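Local coordinates for glutathione S-transferase enzyme with thioredoxin-like domain (Xenorhabdus nematophila, PDB 4L8E), which binds glutathione and, as a member of the glutathione transferase family, probably catalyses its addition to electrophilic substrates, at residues 44-48 against 49-53; 94-98 against 99-103; 191-194 against 195-199. All blocks are in the same frame, centred on the assembly; numbering follows the deposited sequence.

Interaction 1: 44-48 against 49-53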
loop_
_atom_site.group_PDB
_atom_site.type_symbol
_atom_site.label_atom_id
_atom_site.label_comp_id
_atom_site.label_asym_id
_atom_site.label_seq_id
_atom_site.Cartn_x
_atom_site.Cartn_y
_atom_site.Cartn_z
ATOM N N LEU A 44 6.625 -17.109 2.198
ATOM C CA LEU A 44 8.040 -16.842 1.900
ATOM C C LEU A 44 8.773 -16.331 3.137
ATOM O O LEU A 44 9.851 -16.849 3.477
ATOM C CB LEU A 44 8.199 -15.825 0.756
ATOM C CG LEU A 44 7.917 -16.308 -0.665
ATOM C CD1 LEU A 44 7.952 -15.102 -1.634
ATOM C CD2 LEU A 44 8.888 -17.397 -1.160
ATOM N N PHE A 45 8.201 -15.316 3.790
ATOM C CA PHE A 45 8.812 -14.733 4.966
ATOM C C PHE A 45 8.965 -15.811 6.051
ATOM O O PHE A 45 10.030 -15.979 6.597
ATOM C CB PHE A 45 8.019 -13.555 5.515
ATOM C CG PHE A 45 8.671 -12.932 6.700
ATOM C CD1 PHE A 45 8.510 -13.494 7.958
ATOM C CD2 PHE A 45 9.500 -11.853 6.568
ATOM C CE1 PHE A 45 9.153 -12.961 9.050
ATOM C CE2 PHE A 45 10.135 -11.329 7.649
ATOM C CZ PHE A 45 9.968 -11.894 8.899
ATOM N N LEU A 46 7.900 -16.543 6.336
ATOM C CA LEU A 46 7.921 -17.510 7.446
ATOM C C LEU A 46 8.910 -18.647 7.169
ATOM O O LEU A 46 9.589 -19.154 8.083
ATOM C CB LEU A 46 6.505 -18.049 7.700
ATOM C CG LEU A 46 5.552 -16.974 8.267
ATOM C CD1 LEU A 46 4.113 -17.447 8.147
ATOM C CD2 LEU A 46 5.892 -16.648 9.706
ATOM N N GLU A 47 8.984 -19.076 5.922
ATOM C CA GLU A 47 9.923 -20.116 5.537
ATOM C C GLU A 47 11.396 -19.647 5.594
ATOM O O GLU A 47 12.288 -20.430 5.934
ATOM C CB GLU A 47 9.597 -20.654 4.154
ATOM C CG GLU A 47 8.300 -21.485 4.092
ATOM C CD GLU A 47 8.339 -22.783 4.894
ATOM O OE1 GLU A 47 9.420 -23.394 5.029
ATOM O OE2 GLU A 47 7.247 -23.221 5.341
ATOM N N GLU A 48 11.631 -18.377 5.263
ATOM C CA GLU A 48 12.974 -17.794 5.396
ATOM C C GLU A 48 13.438 -17.769 6.856
ATOM O O GLU A 48 14.592 -18.088 7.157
ATOM C CB GLU A 48 13.010 -16.366 4.835
ATOM C CG GLU A 48 12.852 -16.258 3.339
ATOM C CD GLU A 48 14.104 -16.637 2.537
ATOM O OE1 GLU A 48 15.168 -17.004 3.111
ATOM O OE2 GLU A 48 14.015 -16.570 1.289
ATOM N N VAL A 49 12.543 -17.410 7.769
ATOM C CA VAL A 49 12.932 -17.273 9.164
ATOM C C VAL A 49 12.872 -18.606 9.905
ATOM O O VAL A 49 13.621 -18.826 10.846
ATOM C CB VAL A 49 12.055 -16.236 9.881
ATOM C CG1 VAL A 49 12.343 -16.234 11.364
ATOM C CG2 VAL A 49 12.293 -14.878 9.302
ATOM N N GLY A 50 11.986 -19.497 9.466
ATOM C CA GLY A 50 11.774 -20.759 10.169
ATOM C C GLY A 50 10.892 -20.598 11.391
ATOM O O GLY A 50 11.020 -21.350 12.369
ATOM N N LEU A 51 10.003 -19.611 11.341
ATOM C CA LEU A 51 9.085 -19.349 12.439
ATOM C C LEU A 51 7.927 -20.326 12.307
ATOM O O LEU A 51 7.325 -20.416 11.240
ATOM C CB LEU A 51 8.567 -17.910 12.315
ATOM C CG LEU A 51 8.010 -17.204 13.535
ATOM C CD1 LEU A 51 9.058 -17.090 14.629
ATOM C CD2 LEU A 51 7.517 -15.830 13.108
ATOM N N PRO A 52 7.619 -21.079 13.374
ATOM C CA PRO A 52 6.486 -22.005 13.239
ATOM C C PRO A 52 5.178 -21.308 12.946
ATOM O O PRO A 52 4.881 -20.248 13.521
ATOM C CB PRO A 52 6.416 -22.686 14.609
ATOM C CG PRO A 52 7.720 -22.454 15.247
ATOM C CD PRO A 52 8.240 -21.159 14.706
ATOM N N TYR A 53 4.394 -21.903 12.059
ATOM C CA TYR A 53 3.063 -21.405 11.745
ATOM C C TYR A 53 2.080 -22.505 11.401
ATOM O O TYR A 53 2.466 -23.595 10.987
ATOM C CB TYR A 53 3.116 -20.396 10.600
ATOM C CG TYR A 53 3.575 -20.916 9.252
ATOM C CD1 TYR A 53 4.930 -21.090 8.963
ATOM C CD2 TYR A 53 2.664 -21.157 8.240
ATOM C CE1 TYR A 53 5.347 -21.512 7.696
ATOM C CE2 TYR A 53 3.067 -21.597 6.999
ATOM C CZ TYR A 53 4.415 -21.753 6.725
ATOM O OH TYR A 53 4.792 -22.173 5.465
#
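Leu-46 reaches from the last turns of helix 37-49 onto Tyr-53, just past the turn, and its branched side chain lies between the helix and the returning chain. Its CB lies 3.7 Å from Tyr-53 CD1. CG, anti to the carbonyl carbon (chi1 -68°), carries the fork across to the returning chain, and there the two methyls part: CD1 sits over one face of the tyrosine ring, 3.9 Å from the ring centroid in a CH-pi contact, while CD2 meets Leu-51 CD2 at 3.9 Å. A leucine suits the place because its fork serves both partners.

The rim of the same ring is held by Glu-47. Tyr-53 OH donates to Glu-47 OE2 at 2.7 Å, and OE2 accepts through its anti lone pair, the one facing away from the other carboxylate oxygen; the carboxylate stands at 76° to the ring. Phe-45 and Val-49 run side by side one turn apart, CE1 to CG2 3.7 Å, while the carboxylate of Glu-48 turns elsewhere, to Arg-223. The helix closes on Leu-46 O, which accepts Gly-50 N at 2.8 Å and, weakly, Leu-51 N. Gly-50 has a phi of 79°, a value that favours glycine. Such a glycine-terminated helix belongs to the beta-alpha-beta crossover, strand 30-33, helix 37-49 and strand 54-57, that opens the thioredoxin-like domain.

Interaction 2: 94-98 against 99-103; sequences ISIFE and SGAIL. With GSH (glutathione), chain C.
Glu-98 and Ser-99, at the junction of strand and helix, hold the gamma-glutamyl end of glutathione in chain C by both groups on its alpha-carbon. The ligand amine N1 donates to Glu-98 OE1 at 2.8 Å. The ligand's alpha-carboxylate takes two hydrogen bonds from Ser-99: the backbone N reaches O11 at 2.8 Å with an N-H...O angle of 163°, and the hydroxyl OG gives its proton to O12 at 2.5 Å. OG is turned between the backbone N and the carbonyl carbon (chi1 63°), which brings it beside the N-H so that one small residue can meet both oxygens. A water joins this shell, accepting from Gly-100 N at 2.9 Å and donating to Glu-98 OE1 and to ligand O12; Gln-65, Lys-78 and Ile-79 also bond the ligand. The start of the helix would also be expected to favour the negative charge.

The second shell fixes these groups. Lys-41 NZ is hydrogen-bonded to Ser-99 OG. Glu-98 occupies the N-cap position, and its carbonyl O accepts Ile-102 N at 3.0 Å, starting the helix. Its positive phi of 81°, unusual for a residue other than glycine, marks the sharp change of course after the strand.

Farther out the chemistry turns apolar. Ile-96 CG2 is wedged against Ala-101 CB at 3.9 Å and Ile-102 CG1 at 3.8 Å; the alanine, a single methyl, brings the helix close to the strand, and the isoleucine adds apolar surface beside it. The Phe-97 ring meets Trp-127 of the second subunit edge-to-face. An acidic or amide residue followed by serine at the start of this helix is characteristic of the gamma-glutamyl subsite in the glutathione transferase fold.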
loop_
_atom_site.group_PDB
_atom_site.type_symbol
_atom_site.label_atom_id
_atom_site.label_comp_id
_atom_site.label_asym_id
_atom_site.label_seq_id
_atom_site.Cartn_x
_atom_site.Cartn_y
_atom_site.Cartn_z
ATOM N N ILE A 94 -2.801 -10.793 18.831
ATOM C CA ILE A 94 -2.832 -9.689 17.893
ATOM C C ILE A 94 -3.181 -10.220 16.525
ATOM O O ILE A 94 -2.508 -11.119 16.003
ATOM C CB ILE A 94 -1.463 -8.983 17.807
ATOM C CG1 ILE A 94 -1.128 -8.291 19.130
ATOM C CG2 ILE A 94 -1.448 -8.012 16.649
ATOM C CD1 ILE A 94 0.265 -7.607 19.150
ATOM N N SER A 95 -4.246 -9.680 15.936
ATOM C CA SER A 95 -4.638 -10.069 14.590
ATOM C C SER A 95 -4.276 -8.960 13.624
ATOM O O SER A 95 -4.410 -7.759 13.939
ATOM C CB SER A 95 -6.133 -10.378 14.494
ATOM O OG SER A 95 -6.915 -9.234 14.730
ATOM N N ILE A 96 -3.826 -9.366 12.450
ATOM C CA ILE A 96 -3.381 -8.403 11.426
ATOM C C ILE A 96 -3.802 -8.827 10.036
ATOM O O ILE A 96 -3.566 -9.974 9.634
ATOM C CB ILE A 96 -1.858 -8.260 11.410
ATOM C CG1 ILE A 96 -1.279 -8.220 12.826
ATOM C CG2 ILE A 96 -1.429 -7.033 10.581
ATOM C CD1 ILE A 96 0.277 -8.245 12.836
ATOM N N PHE A 97 -4.428 -7.915 9.288
ATOM C CA PHE A 97 -4.597 -8.115 7.857
ATOM C C PHE A 97 -3.743 -7.087 7.100
ATOM O O PHE A 97 -3.175 -6.179 7.719
ATOM C CB PHE A 97 -6.080 -8.079 7.427
ATOM C CG PHE A 97 -6.732 -6.748 7.535
ATOM C CD1 PHE A 97 -7.301 -6.334 8.724
ATOM C CD2 PHE A 97 -6.810 -5.900 6.435
ATOM C CE1 PHE A 97 -7.900 -5.097 8.843
ATOM C CE2 PHE A 97 -7.402 -4.658 6.554
ATOM C CZ PHE A 97 -7.954 -4.246 7.754
ATOM N N GLU A 98 -3.664 -7.261 5.775
ATOM C CA GLU A 98 -2.778 -6.535 4.855
ATOM C C GLU A 98 -1.377 -7.124 4.865
ATOM O O GLU A 98 -0.652 -7.045 5.847
ATOM C CB GLU A 98 -2.721 -5.010 5.092
ATOM C CG GLU A 98 -3.981 -4.288 4.702
ATOM C CD GLU A 98 -4.287 -4.354 3.199
ATOM O OE1 GLU A 98 -3.344 -4.312 2.373
ATOM O OE2 GLU A 98 -5.484 -4.396 2.852
ATOM N N SER A 99 -0.997 -7.704 3.732
ATOM C CA SER A 99 0.304 -8.348 3.617
ATOM C C SER A 99 1.450 -7.427 3.997
ATOM O O SER A 99 2.385 -7.859 4.634
ATOM C CB SER A 99 0.526 -8.929 2.219
ATOM O OG SER A 99 0.543 -7.951 1.194
ATOM N N GLY A 100 1.358 -6.144 3.629
ATOM C CA GLY A 100 2.406 -5.181 3.974
ATOM C C GLY A 100 2.564 -4.974 5.466
ATOM O O GLY A 100 3.701 -4.947 5.979
ATOM N N ALA A 101 1.439 -4.841 6.178
ATOM C CA ALA A 101 1.434 -4.708 7.609
ATOM C C ALA A 101 1.954 -5.971 8.301
ATOM O O ALA A 101 2.630 -5.882 9.328
ATOM C CB ALA A 101 0.039 -4.393 8.119
ATOM N N ILE A 102 1.594 -7.131 7.770
ATOM C CA ILE A 102 2.052 -8.405 8.337
ATOM C C ILE A 102 3.547 -8.545 8.171
ATOM O O ILE A 102 4.253 -8.924 9.102
ATOM C CB ILE A 102 1.346 -9.581 7.657
ATOM C CG1 ILE A 102 -0.151 -9.509 7.955
ATOM C CG2 ILE A 102 1.939 -10.920 8.115
ATOM C CD1 ILE A 102 -0.988 -10.447 7.088
ATOM N N LEU A 103 4.048 -8.223 6.984
ATOM C CA LEU A 103 5.480 -8.305 6.739
ATOM C C LEU A 103 6.251 -7.381 7.681
ATOM O O LEU A 103 7.278 -7.766 8.230
ATOM C CB LEU A 103 5.819 -8.014 5.262
ATOM C CG LEU A 103 5.453 -9.110 4.256
ATOM C CD1 LEU A 103 5.678 -8.601 2.846
ATOM C CD2 LEU A 103 6.235 -10.385 4.493
HETATM N N1 GSH C . -3.768 -5.300 -0.210
HETATM C CA1 GSH C . -4.039 -6.674 0.203
HETATM C C1 GSH C . -2.793 -7.283 0.788
HETATM O O11 GSH C . -2.876 -8.184 1.684
HETATM O O12 GSH C . -1.634 -6.881 0.419
HETATM C CB1 GSH C . -4.537 -7.479 -0.965
HETATM C CG1 GSH C . -4.984 -8.876 -0.567
HETATM C CD1 GSH C . -5.746 -9.556 -1.684
HETATM O OE1 GSH C . -5.990 -9.022 -2.755
HETATM N N2 GSH C . -6.213 -10.872 -1.398
HETATM C CA2 GSH C . -6.944 -11.648 -2.328
HETATM C C2 GSH C . -8.244 -12.026 -1.666
HETATM O O2 GSH C . -8.339 -12.465 -0.498
HETATM C CB2 GSH C . -6.248 -12.912 -2.713
HETATM S SG2 GSH C . -4.639 -12.572 -3.373
HETATM N N3 GSH C . -9.430 -11.828 -2.432
HETATM C CA3 GSH C . -10.698 -12.190 -1.832
HETATM C C3 GSH C . -11.771 -11.271 -2.296
HETATM O O31 GSH C . -12.957 -11.601 -2.049
HETATM O O32 GSH C . -11.484 -10.195 -2.903
HETATM O O HOH W 1 -0.591 -4.719 2.053
#

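Interaction 3: 191-194 against 195-199. With GSH (glutathione), chain B; GSH (glutathione), chain D.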
loop_
_atom_site.group_PDB
_atom_site.type_symbol
_atom_site.label_atom_id
_atom_site.label_comp_id
_atom_site.label_asym_id
_atom_site.label_seq_id
_atom_site.Cartn_x
_atom_site.Cartn_y
_atom_site.Cartn_z
ATOM N N ILE A 191 10.459 -9.732 -1.013
ATOM C CA ILE A 191 9.471 -10.767 -0.699
ATOM C C ILE A 191 8.078 -10.323 -1.154
ATOM O O ILE A 191 7.297 -11.137 -1.664
ATOM C CB ILE A 191 9.492 -11.100 0.811
ATOM C CG1 ILE A 191 10.818 -11.775 1.192
ATOM C CG2 ILE A 191 8.242 -11.865 1.201
ATOM C CD1 ILE A 191 11.054 -11.840 2.693
ATOM N N ALA A 192 7.766 -9.040 -0.993
ATOM C CA ALA A 192 6.473 -8.520 -1.412
ATOM C C ALA A 192 6.309 -8.539 -2.942
ATOM O O ALA A 192 5.217 -8.844 -3.458
ATOM C CB ALA A 192 6.264 -7.112 -0.876
ATOM N N VAL A 193 7.372 -8.218 -3.658
ATOM C CA VAL A 193 7.326 -8.096 -5.115
ATOM C C VAL A 193 7.377 -9.453 -5.818
ATOM O O VAL A 193 6.681 -9.693 -6.814
ATOM C CB VAL A 193 8.451 -7.192 -5.627
ATOM C CG1 VAL A 193 8.507 -7.145 -7.158
ATOM C CG2 VAL A 193 8.229 -5.750 -5.107
ATOM N N TYR A 194 8.178 -10.362 -5.301
ATOM C CA TYR A 194 8.420 -11.598 -6.024
ATOM C C TYR A 194 7.174 -12.382 -6.462
ATOM O O TYR A 194 7.085 -12.814 -7.593
ATOM C CB TYR A 194 9.404 -12.511 -5.266
ATOM C CG TYR A 194 9.644 -13.825 -5.945
ATOM C CD1 TYR A 194 10.583 -13.951 -6.970
ATOM C CD2 TYR A 194 8.922 -14.946 -5.596
ATOM C CE1 TYR A 194 10.812 -15.149 -7.609
ATOM C CE2 TYR A 194 9.141 -16.163 -6.240
ATOM C CZ TYR A 194 10.083 -16.260 -7.236
ATOM O OH TYR A 194 10.288 -17.468 -7.839
ATOM N N PRO A 195 6.209 -12.602 -5.560
ATOM C CA PRO A 195 5.080 -13.442 -5.973
ATOM C C PRO A 195 4.254 -12.832 -7.094
ATOM O O PRO A 195 3.609 -13.599 -7.832
ATOM C CB PRO A 195 4.256 -13.561 -4.682
ATOM C CG PRO A 195 5.261 -13.336 -3.587
ATOM C CD PRO A 195 6.175 -12.292 -4.127
ATOM N N TRP A 196 4.307 -11.516 -7.231
ATOM C CA TRP A 196 3.638 -10.816 -8.319
ATOM C C TRP A 196 4.466 -10.834 -9.597
ATOM O O TRP A 196 3.955 -11.123 -10.670
ATOM C CB TRP A 196 3.310 -9.380 -7.897
ATOM C CG TRP A 196 2.041 -9.320 -7.080
ATOM C CD1 TRP A 196 1.928 -9.261 -5.707
ATOM C CD2 TRP A 196 0.709 -9.390 -7.587
ATOM N NE1 TRP A 196 0.597 -9.265 -5.350
ATOM C CE2 TRP A 196 -0.167 -9.340 -6.482
ATOM C CE3 TRP A 196 0.166 -9.490 -8.874
ATOM C CZ2 TRP A 196 -1.544 -9.394 -6.630
ATOM C CZ3 TRP A 196 -1.180 -9.551 -9.009
ATOM C CH2 TRP A 196 -2.036 -9.472 -7.897
ATOM N N ALA A 197 5.759 -10.557 -9.473
ATOM C CA ALA A 197 6.644 -10.587 -10.644
ATOM C C ALA A 197 6.770 -11.989 -11.253
ATOM O O ALA A 197 6.961 -12.113 -12.462
ATOM C CB ALA A 197 8.005 -10.043 -10.282
ATOM N N LYS A 198 6.659 -13.035 -10.418
ATOM C CA LYS A 198 6.708 -14.430 -10.842
ATOM C C LYS A 198 5.589 -14.743 -11.819
ATOM O O LYS A 198 5.671 -15.696 -12.617
ATOM C CB LYS A 198 6.626 -15.364 -9.599
ATOM C CG LYS A 198 6.057 -16.756 -9.833
ATOM C CD LYS A 198 6.509 -17.743 -8.761
ATOM C CE LYS A 198 6.047 -19.173 -9.063
ATOM N NZ LYS A 198 4.573 -19.236 -9.337
ATOM N N CYS A 199 4.546 -13.925 -11.773
ATOM C CA CYS A 199 3.369 -14.111 -12.591
ATOM C C CYS A 199 3.395 -13.298 -13.887
ATOM O O CYS A 199 2.364 -13.158 -14.540
ATOM C CB CYS A 199 2.111 -13.773 -11.797
ATOM S SG CYS A 199 1.778 -14.925 -10.423
HETATM N N1 GSH B . -12.478 -9.473 -5.819
HETATM C CA1 GSH B . -11.219 -9.600 -6.452
HETATM C C1 GSH B . -11.300 -8.998 -7.828
HETATM O O11 GSH B . -12.416 -8.939 -8.433
HETATM O O12 GSH B . -10.243 -8.568 -8.390
HETATM C CB1 GSH B . -10.880 -11.036 -6.562
HETATM C CG1 GSH B . -9.550 -11.287 -7.243
HETATM C CD1 GSH B . -8.383 -11.011 -6.316
HETATM O OE1 GSH B . -8.515 -11.061 -5.113
HETATM N N2 GSH B . -7.109 -10.668 -6.918
HETATM C CA2 GSH B . -5.964 -10.402 -6.110
HETATM C C2 GSH B . -5.544 -8.963 -6.370
HETATM O O2 GSH B . -5.675 -8.402 -7.468
HETATM C CB2 GSH B . -4.830 -11.298 -6.447
HETATM S SG2 GSH B . -5.201 -12.999 -5.992
HETATM N N3 GSH B . -5.000 -8.208 -5.294
HETATM C CA3 GSH B . -4.611 -6.842 -5.546
HETATM C C3 GSH B . -3.516 -6.470 -4.630
HETATM O O31 GSH B . -2.730 -7.356 -4.207
HETATM O O32 GSH B . -3.400 -5.258 -4.289
HETATM C CG1 GSH D . -0.644 -19.419 -7.446
HETATM C CD1 GSH D . -0.424 -18.013 -7.992
HETATM O OE1 GSH D . 0.462 -17.300 -7.524
HETATM N N2 GSH D . -1.307 -17.576 -9.090
HETATM C CA2 GSH D . -1.241 -16.285 -9.708
HETATM C C2 GSH D . -2.554 -15.570 -9.447
HETATM O O2 GSH D . -2.788 -14.502 -10.030
HETATM C CB2 GSH D . -0.986 -16.383 -11.184
HETATM S SG2 GSH D . 0.745 -16.690 -11.470
HETATM N N3 GSH D . -3.545 -16.113 -8.511
HETATM C CA3 GSH D . -4.784 -15.382 -8.255
HETATM C C3 GSH D . -5.755 -15.365 -9.394
HETATM O O31 GSH D . -6.693 -14.523 -9.379
HETATM O O32 GSH D . -5.657 -16.173 -10.353
#
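The ring of Pro-195 packs back on the preceding turn, Ile-191 to Tyr-194, in a proline-kinked helix, 188-197, of the all-helical C-terminal domain of the glutathione transferase fold. Having no N-H to offer, it turns its ring carbon CD to Ile-191 O at 2.9 Å, where a helical bond would otherwise form. Tyr-194 stands at about a right angle to the proline: with CG anti to the backbone N (chi1 178°), its side chain leaves the helix toward helices 211-221 and 224-230. Lys-198, one turn on, sets its CB over one face near the rim of the tyrosine ring, and its CD passes OH at 3.9 Å.

Beyond the kink the helical bonding resumes. Val-193 O accepts Ala-197 N at 2.9 Å, nearly straight at 172°, and Trp-196 N weakly; Ala-192 O, in contrast, is buried with no partner in the model. Trp-196 leaves the helix on a different side from Tyr-194, into a glutathione pocket. Its NE1 is hydrogen-bonded to Asn-38 OD1, which fixes the indole's rotation, and the benzo end of the indole approaches glutathione in chain B, with CZ2 lying 3.4 Å from the ligand oxygen O31.

How the interactions relate
Interactions 2 and 3 are buried, whereas interaction 1 lies nearer the surface and is only partly covered. Interactions 1 and 2 belong to the thioredoxin-like domain and interaction 3 to the helical one, yet the three share an apolar core: Leu-103 packs on Phe-45 and also on Ile-191 and Ala-192, and Leu-44 lies against Pro-195. Their polar chemistry follows their place. At 44-53 a tyrosine-carboxylate hydrogen bond ties the chain beyond the turn back to the helix; at 94-103 the hydrogen-bonding groups serve the charged end of a ligand; at 191-199 a proline interrupts the helical bonds beside an indole that borders a different glutathione.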